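Tubulin-like protein CetZ1 (Haloferax volcanii, PDB 4B46) controls cell shape as a GTP-binding, tubulin-like cytoskeletal protein and is essential for developing the rod-shaped cells needed for efficient swimming. Local coordinates at residues Ile289-Ala295 against Gln321-Val327; Val31-Val35 against Ile93-Val98; Val56-Arg62 against Glu81-Val86; Thr267-Thr272 against Glu304-Gly310. All coordinates share one frame; numbering follows the deposited sequence.

In the fold
Contacts 2 and 3 belong to the GTPase domain, contacts 1 and 4 to the C-terminal domain, with contacts 3 and 4 about 50 Å apart between centres. Each is partly buried; contacts 1, 2 and 3 carry charged groups toward their exposed side. Contacts 2 and 3 meet through V35 and V56 on neighbouring strands; alanine, valine and isoleucine pack near the sheet, while arginine-glutamate pairs hold the outside. Contacts 1 and 4 share helix 308-322, whose start is packed in contact 4 and whose end is in contact 1. Contact 1 relies on strand pairing and a salt-bridge network; contact 4 packs helix 265-280 on the loop and first turn of helix 308-322, through an asparagine cap and a glycine.

Contact 1 (Ile289-Ala295 against Gln321-Val327); sequences IEGAERA and QTGSMEV
R294 and E326 turn their CG atoms to the same position, anti to the carbonyl carbon (chi1 -63° and -64°), and both chains run out extended, lying side by side. R294 NE thereby forms a hydrogen-bonded salt bridge with E326 OE1 at 2.9 Å. The oxygen lies in the guanidinium plane but is approached from above its own carboxylate, the two planes standing 61° apart. A water links R294 NH2 to E326 OE2, the sulfur of M325 lies over one guanidinium face, and R294 NH1 reaches E293 OE2 at 3.1 Å, completing a salt-bridge network. Arginine suits a place between two glutamates, with a separate nitrogen for each, and R328 gives E326 a second positive partner.

The backbones pair in parallel as the two strands of a beta-alpha-beta unit, with helix 308-322 between them. A295 N donates to E326 O (3.1 Å), and M325 N makes a bent bond to E293 O (3.0 Å). E293 and R294 form a classic bulge opposite S347.

At the other end, G291 N grips T322 O at 2.8 Å. G291 and G323 both have positive phi, which favours glycine, and a side chain at G323 would run into the E290 carboxylate. T322 OG1 is hydrogen-bonded to the I318 carbonyl and accepts from S324 N at 3.1 Å in an ST turn, while its methyl CG2 packs 3.9 Å from I289 CG1.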
loop_
_atom_site.group_PDB
_atom_site.type_symbol
_atom_site.label_atom_id
_atom_site.label_comp_id
_atom_site.label_asym_id
_atom_site.label_seq_id
_atom_site.Cartn_x
_atom_site.Cartn_y
_atom_site.Cartn_z
ATOM N N ILE A 289 -10.833 7.972 12.764
ATOM C CA ILE A 289 -10.877 6.514 12.766
ATOM C C ILE A 289 -12.263 6.016 13.159
ATOM O O ILE A 289 -12.608 4.863 12.915
ATOM C CB ILE A 289 -9.775 5.906 13.671
ATOM C CG1 ILE A 289 -10.053 6.199 15.145
ATOM C CG2 ILE A 289 -8.398 6.442 13.259
ATOM C CD1 ILE A 289 -9.006 5.632 16.087
ATOM N N GLU A 290 -13.061 6.895 13.756
ATOM C CA GLU A 290 -14.450 6.571 14.048
ATOM C C GLU A 290 -15.187 6.283 12.732
ATOM O O GLU A 290 -15.011 6.985 11.736
ATOM C CB GLU A 290 -15.116 7.716 14.815
ATOM C CG GLU A 290 -16.539 7.429 15.267
ATOM C CD GLU A 290 -16.615 6.418 16.399
ATOM O OE1 GLU A 290 -15.649 6.325 17.189
ATOM O OE2 GLU A 290 -17.645 5.717 16.502
ATOM N N GLY A 291 -15.986 5.228 12.711
ATOM C CA GLY A 291 -16.739 4.903 11.514
ATOM C C GLY A 291 -16.074 3.946 10.535
ATOM O O GLY A 291 -16.678 3.600 9.520
ATOM N N ALA A 292 -14.837 3.533 10.812
ATOM C CA ALA A 292 -14.181 2.517 9.991
ATOM C C ALA A 292 -15.030 1.253 10.023
ATOM O O ALA A 292 -15.671 0.953 11.029
ATOM C CB ALA A 292 -12.780 2.228 10.497
ATOM N N GLU A 293 -15.053 0.523 8.918
ATOM C CA GLU A 293 -15.916 -0.651 8.817
ATOM C C GLU A 293 -15.355 -1.835 9.606
ATOM O O GLU A 293 -16.078 -2.510 10.335
ATOM C CB GLU A 293 -16.095 -1.025 7.341
ATOM C CG GLU A 293 -17.138 -2.097 7.078
ATOM C CD GLU A 293 -17.333 -2.360 5.592
ATOM O OE1 GLU A 293 -16.842 -1.553 4.769
ATOM O OE2 GLU A 293 -17.977 -3.375 5.253
ATOM N N ARG A 294 -14.063 -2.094 9.450
ATOM C CA ARG A 294 -13.429 -3.226 10.111
ATOM C C ARG A 294 -12.026 -2.811 10.495
ATOM O O ARG A 294 -11.424 -1.986 9.818
ATOM C CB ARG A 294 -13.360 -4.435 9.170
ATOM C CG ARG A 294 -14.703 -4.978 8.734
ATOM C CD ARG A 294 -14.505 -6.239 7.887
ATOM N NE ARG A 294 -15.750 -6.986 7.734
ATOM C CZ ARG A 294 -16.592 -6.836 6.717
ATOM N NH1 ARG A 294 -16.323 -5.966 5.750
ATOM N NH2 ARG A 294 -17.702 -7.560 6.664
ATOM N N ALA A 295 -11.515 -3.376 11.587
ATOM C CA ALA A 295 -10.178 -3.056 12.068
ATOM C C ALA A 295 -9.409 -4.340 12.338
ATOM O O ALA A 295 -9.989 -5.351 12.736
ATOM C CB ALA A 295 -10.252 -2.209 13.346
ATOM N N GLN A 321 -12.753 3.244 20.215
ATOM C CA GLN A 321 -12.307 4.412 19.473
ATOM C C GLN A 321 -12.864 4.487 18.054
ATOM O O GLN A 321 -12.826 5.541 17.429
ATOM C CB GLN A 321 -10.775 4.435 19.410
ATOM C CG GLN A 321 -10.100 4.481 20.775
ATOM C CD GLN A 321 -10.366 5.777 21.514
ATOM O OE1 GLN A 321 -10.398 6.846 20.913
ATOM N NE2 GLN A 321 -10.560 5.684 22.825
ATOM N N THR A 322 -13.361 3.371 17.532
ATOM C CA THR A 322 -13.746 3.320 16.116
ATOM C C THR A 322 -15.223 3.034 15.903
ATOM O O THR A 322 -15.806 3.473 14.913
ATOM C CB THR A 322 -12.955 2.245 15.346
ATOM O OG1 THR A 322 -13.206 0.957 15.941
ATOM C CG2 THR A 322 -11.454 2.547 15.377
ATOM N N GLY A 323 -15.819 2.276 16.822
ATOM C CA GLY A 323 -17.148 1.731 16.605
ATOM C C GLY A 323 -17.188 0.719 15.463
ATOM O O GLY A 323 -18.253 0.452 14.901
ATOM N N SER A 324 -16.035 0.156 15.109
ATOM C CA SER A 324 -15.970 -0.808 13.997
ATOM C C SER A 324 -16.890 -2.003 14.184
ATOM O O SER A 324 -17.100 -2.487 15.300
ATOM C CB SER A 324 -14.540 -1.309 13.757
ATOM O OG SER A 324 -13.697 -0.266 13.295
ATOM N N MET A 325 -17.422 -2.478 13.064
ATOM C CA MET A 325 -18.286 -3.648 13.034
ATOM C C MET A 325 -17.572 -4.873 13.613
ATOM O O MET A 325 -18.158 -5.657 14.361
ATOM C CB MET A 325 -18.700 -3.911 11.589
ATOM C CG MET A 325 -19.863 -4.860 11.385
ATOM S SD MET A 325 -19.923 -5.344 9.641
ATOM C CE MET A 325 -21.557 -6.066 9.525
ATOM N N GLU A 326 -16.300 -5.026 13.263
ATOM C CA GLU A 326 -15.512 -6.186 13.668
ATOM C C GLU A 326 -14.107 -5.722 14.010
ATOM O O GLU A 326 -13.561 -4.857 13.333
ATOM C CB GLU A 326 -15.459 -7.206 12.516
ATOM C CG GLU A 326 -16.820 -7.769 12.161
ATOM C CD GLU A 326 -16.853 -8.493 10.826
ATOM O OE1 GLU A 326 -15.798 -8.605 10.160
ATOM O OE2 GLU A 326 -17.954 -8.943 10.442
ATOM N N VAL A 327 -13.528 -6.251 15.080
ATOM C CA VAL A 327 -12.148 -5.919 15.402
ATOM C C VAL A 327 -11.358 -7.191 15.625
ATOM O O VAL A 327 -11.577 -7.902 16.610
ATOM C CB VAL A 327 -12.010 -5.015 16.649
ATOM C CG1 VAL A 327 -10.526 -4.724 16.917
ATOM C CG2 VAL A 327 -12.790 -3.706 16.476
HETATM O O HOH W 1 -18.114 -9.997 8.209
#

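Contact 2 (Val31-Val35 against Ile93-Val98); sequences VRAAV and IPVHEV
R32 and E97 meet through a side-on grip: both R32 NE and R32 NH2 bond to the single oxygen E97 OE1, each at 3.0 Å. The arginine chain starts with CG opposite the backbone N (chi1 -178°) and then bends at chi2 (63°), which swings the guanidinium round to the glutamate. E97 comes with an extended chain and offers its oxygen nearly end-on. Carboxylate and guanidinium are almost coplanar, 9° apart, and E97 OE1 lies in the guanidinium plane, level with both N-H donors.

The first torsion also sets R32 CG 4.0 Å from V98 CG1. Beyond the bend, P94 CG lies over one face of the guanidinium, 3.8 Å from R32 NH2. Proline suits this place twice, as an apolar lid and as the centre of an inverse gamma turn ahead of the short 3-10 segment 95-97.

Further along strand 31-38 the contact becomes purely apolar. I93 straddles A33 with both branches, its CG1 reaching A33 CB at 3.5 Å. The tip of the isoleucine goes on to V35, with CD1 3.8 Å from V35 CG2; small A33 permits this close approach.

This joins the second strand of the Rossmann-like GTPase sheet to the loop leading into strand 100-106. The chemistry implies an apolar, shape-fitted inner end and a charged outer clasp, in which one glutamate oxygen, doubly gripped, would hold the guanidinium against turning.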
loop_
_atom_site.group_PDB
_atom_site.type_symbol
_atom_site.label_atom_id
_atom_site.label_comp_id
_atom_site.label_asym_id
_atom_site.label_seq_id
_atom_site.Cartn_x
_atom_site.Cartn_y
_atom_site.Cartn_z
ATOM N N VAL A 31 7.022 -11.057 -0.314
ATOM C CA VAL A 31 7.028 -10.776 -1.749
ATOM C C VAL A 31 7.359 -12.040 -2.529
ATOM O O VAL A 31 8.526 -12.325 -2.814
ATOM C CB VAL A 31 8.031 -9.662 -2.093
ATOM C CG1 VAL A 31 7.822 -9.178 -3.523
ATOM C CG2 VAL A 31 7.888 -8.503 -1.104
ATOM N N ARG A 32 6.323 -12.802 -2.867
ATOM C CA ARG A 32 6.505 -14.070 -3.559
ATOM C C ARG A 32 6.855 -13.814 -5.021
ATOM O O ARG A 32 7.522 -14.625 -5.676
ATOM C CB ARG A 32 5.240 -14.921 -3.444
ATOM C CG ARG A 32 5.353 -16.290 -4.096
ATOM C CD ARG A 32 6.417 -17.147 -3.435
ATOM N NE ARG A 32 6.771 -18.308 -4.254
ATOM C CZ ARG A 32 7.945 -18.475 -4.858
ATOM N NH1 ARG A 32 8.895 -17.563 -4.733
ATOM N NH2 ARG A 32 8.173 -19.563 -5.583
ATOM N N ALA A 33 6.403 -12.673 -5.530
ATOM C CA ALA A 33 6.742 -12.254 -6.885
ATOM C C ALA A 33 6.743 -10.741 -6.959
ATOM O O ALA A 33 5.875 -10.085 -6.390
ATOM C CB ALA A 33 5.751 -12.813 -7.878
ATOM N N ALA A 34 7.717 -10.181 -7.665
ATOM C CA ALA A 34 7.741 -8.739 -7.867
ATOM C C ALA A 34 7.931 -8.394 -9.348
ATOM O O ALA A 34 8.783 -8.964 -10.025
ATOM C CB ALA A 34 8.811 -8.099 -7.014
ATOM N N VAL A 35 7.103 -7.479 -9.838
ATOM C CA VAL A 35 7.146 -7.038 -11.232
ATOM C C VAL A 35 7.066 -5.509 -11.266
ATOM O O VAL A 35 6.386 -4.909 -10.430
ATOM C CB VAL A 35 5.985 -7.670 -12.050
ATOM C CG1 VAL A 35 5.874 -7.041 -13.432
ATOM C CG2 VAL A 35 6.178 -9.197 -12.176
ATOM N N ILE A 93 5.081 -15.719 -12.917
ATOM C CA ILE A 93 4.763 -15.742 -11.491
ATOM C C ILE A 93 3.997 -17.002 -11.098
ATOM O O ILE A 93 3.006 -17.344 -11.736
ATOM C CB ILE A 93 3.889 -14.527 -11.125
ATOM C CG1 ILE A 93 4.707 -13.240 -11.215
ATOM C CG2 ILE A 93 3.259 -14.693 -9.744
ATOM C CD1 ILE A 93 3.891 -11.988 -10.977
ATOM N N PRO A 94 4.441 -17.688 -10.033
ATOM C CA PRO A 94 3.683 -18.833 -9.522
ATOM C C PRO A 94 2.445 -18.337 -8.769
ATOM O O PRO A 94 2.449 -18.231 -7.536
ATOM C CB PRO A 94 4.668 -19.497 -8.562
ATOM C CG PRO A 94 5.511 -18.356 -8.058
ATOM C CD PRO A 94 5.612 -17.372 -9.194
ATOM N N VAL A 95 1.395 -18.024 -9.520
ATOM C CA VAL A 95 0.199 -17.405 -8.961
ATOM C C VAL A 95 -0.523 -18.302 -7.950
ATOM O O VAL A 95 -1.090 -17.804 -6.983
ATOM C CB VAL A 95 -0.763 -16.927 -10.077
ATOM C CG1 VAL A 95 -2.046 -16.351 -9.488
ATOM C CG2 VAL A 95 -0.069 -15.885 -10.955
ATOM N N HIS A 96 -0.477 -19.620 -8.150
ATOM C CA HIS A 96 -1.081 -20.544 -7.194
ATOM C C HIS A 96 -0.454 -20.430 -5.804
ATOM O O HIS A 96 -1.022 -20.905 -4.821
ATOM C CB HIS A 96 -0.992 -21.996 -7.684
ATOM C CG HIS A 96 -1.819 -22.279 -8.899
ATOM N ND1 HIS A 96 -3.179 -22.066 -8.942
ATOM C CD2 HIS A 96 -1.476 -22.760 -10.116
ATOM C CE1 HIS A 96 -3.639 -22.394 -10.136
ATOM N NE2 HIS A 96 -2.626 -22.821 -10.867
ATOM N N GLU A 97 0.713 -19.797 -5.717
ATOM C CA GLU A 97 1.410 -19.695 -4.438
ATOM C C GLU A 97 1.240 -18.338 -3.766
ATOM O O GLU A 97 1.916 -18.053 -2.780
ATOM C CB GLU A 97 2.899 -20.015 -4.601
ATOM C CG GLU A 97 3.187 -21.469 -4.996
ATOM C CD GLU A 97 4.619 -21.677 -5.467
ATOM O OE1 GLU A 97 5.486 -20.827 -5.163
ATOM O OE2 GLU A 97 4.877 -22.691 -6.149
ATOM N N VAL A 98 0.348 -17.500 -4.287
ATOM C CA VAL A 98 0.104 -16.207 -3.649
ATOM C C VAL A 98 -1.308 -16.088 -3.087
ATOM O O VAL A 98 -2.256 -16.681 -3.610
ATOM C CB VAL A 98 0.403 -14.997 -4.592
ATOM C CG1 VAL A 98 1.713 -15.211 -5.333
ATOM C CG2 VAL A 98 -0.732 -14.774 -5.575
#

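Contact 3 (Val56-Arg62 against Glu81-Val86)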
loop_
_atom_site.group_PDB
_atom_site.type_symbol
_atom_site.label_atom_id
_atom_site.label_comp_id
_atom_site.label_asym_id
_atom_site.label_seq_id
_atom_site.Cartn_x
_atom_site.Cartn_y
_atom_site.Cartn_z
ATOM N N VAL A 56 8.978 -4.598 -17.061
ATOM C CA VAL A 56 8.287 -4.533 -18.339
ATOM C C VAL A 56 8.181 -3.106 -18.839
ATOM O O VAL A 56 7.596 -2.253 -18.173
ATOM C CB VAL A 56 6.857 -5.092 -18.246
ATOM C CG1 VAL A 56 6.258 -5.244 -19.647
ATOM C CG2 VAL A 56 6.849 -6.414 -17.517
ATOM N N LEU A 57 8.746 -2.862 -20.018
ATOM C CA LEU A 57 8.605 -1.578 -20.692
ATOM C C LEU A 57 7.390 -1.602 -21.616
ATOM O O LEU A 57 7.314 -2.420 -22.526
ATOM C CB LEU A 57 9.866 -1.274 -21.501
ATOM C CG LEU A 57 9.957 0.081 -22.206
ATOM C CD1 LEU A 57 9.998 1.208 -21.173
ATOM C CD2 LEU A 57 11.187 0.112 -23.118
ATOM N N ILE A 58 6.441 -0.702 -21.387
ATOM C CA ILE A 58 5.272 -0.598 -22.250
ATOM C C ILE A 58 5.235 0.752 -22.957
ATOM O O ILE A 58 5.995 1.667 -22.633
ATOM C CB ILE A 58 3.947 -0.775 -21.471
ATOM C CG1 ILE A 58 3.792 0.321 -20.415
ATOM C CG2 ILE A 58 3.885 -2.159 -20.808
ATOM C CD1 ILE A 58 2.427 0.326 -19.727
ATOM N N GLY A 59 4.340 0.869 -23.930
ATOM C CA GLY A 59 4.134 2.133 -24.611
ATOM C C GLY A 59 5.237 2.503 -25.581
ATOM O O GLY A 59 5.323 3.657 -26.009
ATOM N N GLN A 60 6.082 1.541 -25.938
ATOM C CA GLN A 60 7.213 1.847 -26.814
ATOM C C GLN A 60 6.761 2.487 -28.133
ATOM O O GLN A 60 7.401 3.424 -28.635
ATOM C CB GLN A 60 8.041 0.591 -27.100
ATOM C CG GLN A 60 8.601 -0.098 -25.870
ATOM C CD GLN A 60 7.785 -1.315 -25.450
ATOM O OE1 GLN A 60 6.551 -1.265 -25.367
ATOM N NE2 GLN A 60 8.475 -2.418 -25.181
ATOM N N SER A 61 5.656 1.993 -28.685
ATOM C CA SER A 61 5.152 2.508 -29.955
ATOM C C SER A 61 4.654 3.954 -29.859
ATOM O O SER A 61 4.510 4.623 -30.883
ATOM C CB SER A 61 4.025 1.621 -30.479
ATOM O OG SER A 61 2.867 1.769 -29.670
ATOM N N ARG A 62 4.387 4.424 -28.639
ATOM C CA ARG A 62 3.847 5.768 -28.417
ATOM C C ARG A 62 4.870 6.738 -27.850
ATOM O O ARG A 62 4.833 7.926 -28.164
ATOM C CB ARG A 62 2.661 5.737 -27.437
ATOM C CG ARG A 62 1.468 4.903 -27.861
ATOM C CD ARG A 62 0.686 5.540 -28.991
ATOM N NE ARG A 62 -0.103 6.719 -28.610
ATOM C CZ ARG A 62 -1.302 6.664 -28.031
ATOM N NH1 ARG A 62 -1.841 5.493 -27.710
ATOM N NH2 ARG A 62 -1.962 7.781 -27.758
ATOM N N GLU A 81 -3.259 -0.920 -24.411
ATOM C CA GLU A 81 -2.717 -1.420 -25.673
ATOM C C GLU A 81 -1.694 -2.507 -25.407
ATOM O O GLU A 81 -1.632 -3.512 -26.122
ATOM C CB GLU A 81 -2.053 -0.278 -26.460
ATOM C CG GLU A 81 -3.023 0.770 -26.974
ATOM C CD GLU A 81 -2.356 2.098 -27.342
ATOM O OE1 GLU A 81 -1.129 2.267 -27.124
ATOM O OE2 GLU A 81 -3.077 2.981 -27.852
ATOM N N ASP A 82 -0.895 -2.315 -24.364
ATOM C CA ASP A 82 0.238 -3.202 -24.118
ATOM C C ASP A 82 0.057 -4.149 -22.928
ATOM O O ASP A 82 1.040 -4.650 -22.385
ATOM C CB ASP A 82 1.523 -2.377 -23.958
ATOM C CG ASP A 82 1.932 -1.659 -25.251
ATOM O OD1 ASP A 82 1.570 -2.126 -26.354
ATOM O OD2 ASP A 82 2.631 -0.633 -25.161
ATOM N N ILE A 83 -1.191 -4.410 -22.540
ATOM C CA ILE A 83 -1.463 -5.233 -21.364
ATOM C C ILE A 83 -0.891 -6.648 -21.516
ATOM O O ILE A 83 -0.543 -7.289 -20.530
ATOM C CB ILE A 83 -2.978 -5.294 -21.015
ATOM C CG1 ILE A 83 -3.163 -5.729 -19.565
ATOM C CG2 ILE A 83 -3.750 -6.210 -21.972
ATOM C CD1 ILE A 83 -2.582 -4.732 -18.565
ATOM N N ASP A 84 -0.758 -7.117 -22.754
ATOM C CA ASP A 84 -0.208 -8.447 -22.981
ATOM C C ASP A 84 1.286 -8.507 -22.679
ATOM O O ASP A 84 1.800 -9.563 -22.329
ATOM C CB ASP A 84 -0.514 -8.937 -24.402
ATOM C CG ASP A 84 -1.983 -9.315 -24.584
ATOM O OD1 ASP A 84 -2.606 -9.768 -23.600
ATOM O OD2 ASP A 84 -2.520 -9.152 -25.700
ATOM N N GLU A 85 1.983 -7.379 -22.800
ATOM C CA GLU A 85 3.391 -7.324 -22.400
ATOM C C GLU A 85 3.509 -7.546 -20.900
ATOM O O GLU A 85 4.392 -8.261 -20.421
ATOM C CB GLU A 85 4.019 -5.976 -22.752
ATOM C CG GLU A 85 4.297 -5.775 -24.219
ATOM C CD GLU A 85 5.173 -4.563 -24.466
ATOM O OE1 GLU A 85 4.663 -3.424 -24.398
ATOM O OE2 GLU A 85 6.380 -4.746 -24.723
ATOM N N VAL A 86 2.617 -6.905 -20.158
ATOM C CA VAL A 86 2.602 -7.048 -18.717
ATOM C C VAL A 86 2.244 -8.488 -18.355
ATOM O O VAL A 86 2.913 -9.116 -17.531
ATOM C CB VAL A 86 1.609 -6.079 -18.071
ATOM C CG1 VAL A 86 1.686 -6.192 -16.544
ATOM C CG2 VAL A 86 1.901 -4.656 -18.528
HETATM O O HOH W 2 1.956 1.512 -27.002
HETATM O O HOH W 3 4.334 -0.416 -27.880
#
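V56 and I58 press their branched side chains against the first turn of helix 83-90, the close-packed part of the contact. V56 CG1 lies 3.6 Å from the carbonyl oxygen of E85. I58 CG2 lies anti to its carbonyl carbon (chi1 62°), turned toward V86 CG2 at 3.9 Å. D82 OD2 takes the amide G59 N in a 2.6 Å bond, nearly end-on to the carboxylate oxygen. G59, whose positive phi favours glycine, precedes helix 60-63 as N-cap.

Strand 55-57, at the edge of the GTPase sheet, and the turn into helix 60-63 are thus tied to helix 83-90. I58 also packs on V37 and I78, and its side chain lies about 5 Å from that of T111, a GTP-binding residue.

Toward the solvent the fit is looser and polar. Q60 and E85 approach from opposite directions with amide and carboxylate nearly coplanar (16°), and Q60 NE2 donates to the syn lone pair of E85 OE2 at 3.2 Å. Q60 OE1 faces E85 OE1 at 3.0 Å, two acceptors that would probably repel. A leucine in place of Q60 would probably leave E85 OE2 without this donor and its carboxylate freer to turn. R62 NH1 forms a salt bridge with E81 OE2 at 2.8 Å, while R62 NH2 is paired with E77. One water lies between S61 OG and D82 OD2, and another between S61 N and D82 OD2.

Contact 4 (Thr267-Thr272 against Glu304-Gly310); sequences TTNRIT and EHLNRKG
H305 lies beside R270, but the modelled arginine end comes too close to the H305 carbonyl, so its exact placement is doubtful. At L306 the backbone does the touching, with CA 4.1 Å from I271 CD1, while the side chain points off to L299.

N307 carries the centre. Its CG sits between the backbone N and the carbonyl carbon (chi1 70°), which turns the amide inward. One end, OD1, caps the helix by accepting from G310 N at 2.9 Å; the other, ND2, donates to T268 OG1 at 2.9 Å, close to the amide plane. T268 OG1 in turn bonds to the carbonyl of T264. The flanks of the amide are apolar: T267 CG2 lies 3.4 Å from N307 ND2, and I271 CD1 3.5 Å from N307 OD1. An alanine at N307 would probably leave G310 N without its acceptor at the helix start, T268 OG1 without this donor, and a gap beside T267 and I271.

K309 lays its CB 3.7 Å from T268 OG1 and leads its charged end away. G310 then slots between side chains, its CA 3.8 Å from T268 CG2 and its C 3.5 Å from I271 CG2; any CB would collide with I271, so glycine fits.

The arrangement is a classic asparagine N-cap that starts helix 308-322 against helix 265-280, two helices that pack together in the C-terminal domain of the tubulin/FtsZ fold.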
loop_
_atom_site.group_PDB
_atom_site.type_symbol
_atom_site.label_atom_id
_atom_site.label_comp_id
_atom_site.label_asym_id
_atom_site.label_seq_id
_atom_site.Cartn_x
_atom_site.Cartn_y
_atom_site.Cartn_z
ATOM N N THR A 267 4.410 -6.269 30.121
ATOM C CA THR A 267 4.110 -6.679 28.756
ATOM C C THR A 267 2.752 -6.161 28.269
ATOM O O THR A 267 2.653 -5.587 27.181
ATOM C CB THR A 267 4.180 -8.212 28.610
ATOM O OG1 THR A 267 5.541 -8.633 28.740
ATOM C CG2 THR A 267 3.664 -8.649 27.261
ATOM N N THR A 268 1.717 -6.345 29.086
ATOM C CA THR A 268 0.368 -5.940 28.705
ATOM C C THR A 268 0.285 -4.434 28.478
ATOM O O THR A 268 -0.222 -3.984 27.444
ATOM C CB THR A 268 -0.686 -6.391 29.743
ATOM O OG1 THR A 268 -0.635 -7.812 29.873
ATOM C CG2 THR A 268 -2.086 -6.004 29.292
ATOM N N ASN A 269 0.813 -3.661 29.424
ATOM C CA ASN A 269 0.791 -2.201 29.322
ATOM C C ASN A 269 1.604 -1.640 28.147
ATOM O O ASN A 269 1.211 -0.653 27.525
ATOM C CB ASN A 269 1.257 -1.562 30.633
ATOM C CG ASN A 269 0.344 -1.888 31.794
ATOM O OD1 ASN A 269 -0.830 -2.208 31.604
ATOM N ND2 ASN A 269 0.877 -1.811 33.009
ATOM N N ARG A 270 2.743 -2.260 27.856
ATOM C CA ARG A 270 3.560 -1.843 26.723
ATOM C C ARG A 270 2.785 -2.030 25.419
ATOM O O ARG A 270 2.810 -1.175 24.531
ATOM C CB ARG A 270 4.857 -2.656 26.684
ATOM C CG ARG A 270 5.826 -2.239 25.588
ATOM C CD ARG A 270 6.685 -3.403 25.120
ATOM N NE ARG A 270 5.856 -4.542 24.735
ATOM C CZ ARG A 270 5.731 -5.652 25.455
ATOM N NH1 ARG A 270 6.397 -5.785 26.595
ATOM N NH2 ARG A 270 4.945 -6.630 25.032
ATOM N N ILE A 271 2.093 -3.159 25.316
ATOM C CA ILE A 271 1.289 -3.461 24.147
ATOM C C ILE A 271 0.132 -2.486 23.987
ATOM O O ILE A 271 -0.090 -1.956 22.902
ATOM C CB ILE A 271 0.734 -4.894 24.200
ATOM C CG1 ILE A 271 1.850 -5.902 23.928
ATOM C CG2 ILE A 271 -0.393 -5.071 23.187
ATOM C CD1 ILE A 271 1.395 -7.355 24.006
ATOM N N THR A 272 -0.610 -2.250 25.064
ATOM C CA THR A 272 -1.759 -1.364 24.955
ATOM C C THR A 272 -1.317 0.060 24.630
ATOM O O THR A 272 -2.023 0.789 23.933
ATOM C CB THR A 272 -2.637 -1.387 26.218
ATOM O OG1 THR A 272 -1.842 -1.072 27.366
ATOM C CG2 THR A 272 -3.244 -2.754 26.398
ATOM N N GLU A 304 8.623 -13.323 23.601
ATOM C CA GLU A 304 8.687 -13.054 25.036
ATOM C C GLU A 304 8.135 -11.675 25.412
ATOM O O GLU A 304 7.808 -11.433 26.574
ATOM C CB GLU A 304 10.111 -13.245 25.575
ATOM C CG GLU A 304 11.146 -12.264 25.032
ATOM C CD GLU A 304 11.779 -12.720 23.724
ATOM O OE1 GLU A 304 11.243 -13.648 23.074
ATOM O OE2 GLU A 304 12.823 -12.144 23.346
ATOM N N HIS A 305 8.026 -10.781 24.431
ATOM C CA HIS A 305 7.430 -9.466 24.660
ATOM C C HIS A 305 6.046 -9.332 24.030
ATOM O O HIS A 305 5.601 -8.229 23.725
ATOM C CB HIS A 305 8.349 -8.357 24.144
ATOM C CG HIS A 305 9.657 -8.273 24.868
ATOM N ND1 HIS A 305 10.840 -8.724 24.323
ATOM C CD2 HIS A 305 9.967 -7.797 26.096
ATOM C CE1 HIS A 305 11.823 -8.526 25.183
ATOM N NE2 HIS A 305 11.320 -7.964 26.267
ATOM N N LEU A 306 5.376 -10.462 23.822
ATOM C CA LEU A 306 4.007 -10.473 23.315
ATOM C C LEU A 306 3.157 -11.319 24.255
ATOM O O LEU A 306 3.642 -12.297 24.810
ATOM C CB LEU A 306 3.955 -11.086 21.915
ATOM C CG LEU A 306 4.743 -10.462 20.766
ATOM C CD1 LEU A 306 4.712 -11.368 19.526
ATOM C CD2 LEU A 306 4.217 -9.081 20.422
ATOM N N ASN A 307 1.898 -10.936 24.449
ATOM C CA ASN A 307 0.966 -11.773 25.204
ATOM C C ASN A 307 -0.467 -11.620 24.708
ATOM O O ASN A 307 -0.743 -10.757 23.873
ATOM C CB ASN A 307 1.088 -11.568 26.729
ATOM C CG ASN A 307 0.588 -10.206 27.210
ATOM O OD1 ASN A 307 0.008 -9.423 26.461
ATOM N ND2 ASN A 307 0.811 -9.930 28.491
ATOM N N ARG A 308 -1.371 -12.463 25.200
ATOM C CA ARG A 308 -2.749 -12.426 24.722
ATOM C C ARG A 308 -3.512 -11.251 25.323
ATOM O O ARG A 308 -4.340 -10.631 24.659
ATOM C CB ARG A 308 -3.483 -13.739 25.023
ATOM C CG ARG A 308 -4.879 -13.778 24.409
ATOM C CD ARG A 308 -5.655 -15.057 24.712
ATOM N NE ARG A 308 -6.869 -15.119 23.900
ATOM C CZ ARG A 308 -8.060 -14.667 24.285
ATOM N NH1 ARG A 308 -8.214 -14.128 25.487
ATOM N NH2 ARG A 308 -9.103 -14.761 23.466
ATOM N N LYS A 309 -3.214 -10.944 26.577
ATOM C CA LYS A 309 -3.957 -9.935 27.318
ATOM C C LYS A 309 -3.847 -8.545 26.691
ATOM O O LYS A 309 -4.830 -7.811 26.620
ATOM C CB LYS A 309 -3.482 -9.905 28.772
ATOM C CG LYS A 309 -4.343 -9.070 29.703
ATOM C CD LYS A 309 -3.998 -9.359 31.160
ATOM C CE LYS A 309 -4.822 -8.501 32.103
ATOM N NZ LYS A 309 -4.633 -8.900 33.527
ATOM N N GLY A 310 -2.651 -8.188 26.237
ATOM C CA GLY A 310 -2.435 -6.877 25.646
ATOM C C GLY A 310 -3.253 -6.729 24.387
ATOM O O GLY A 310 -3.868 -5.692 24.142
#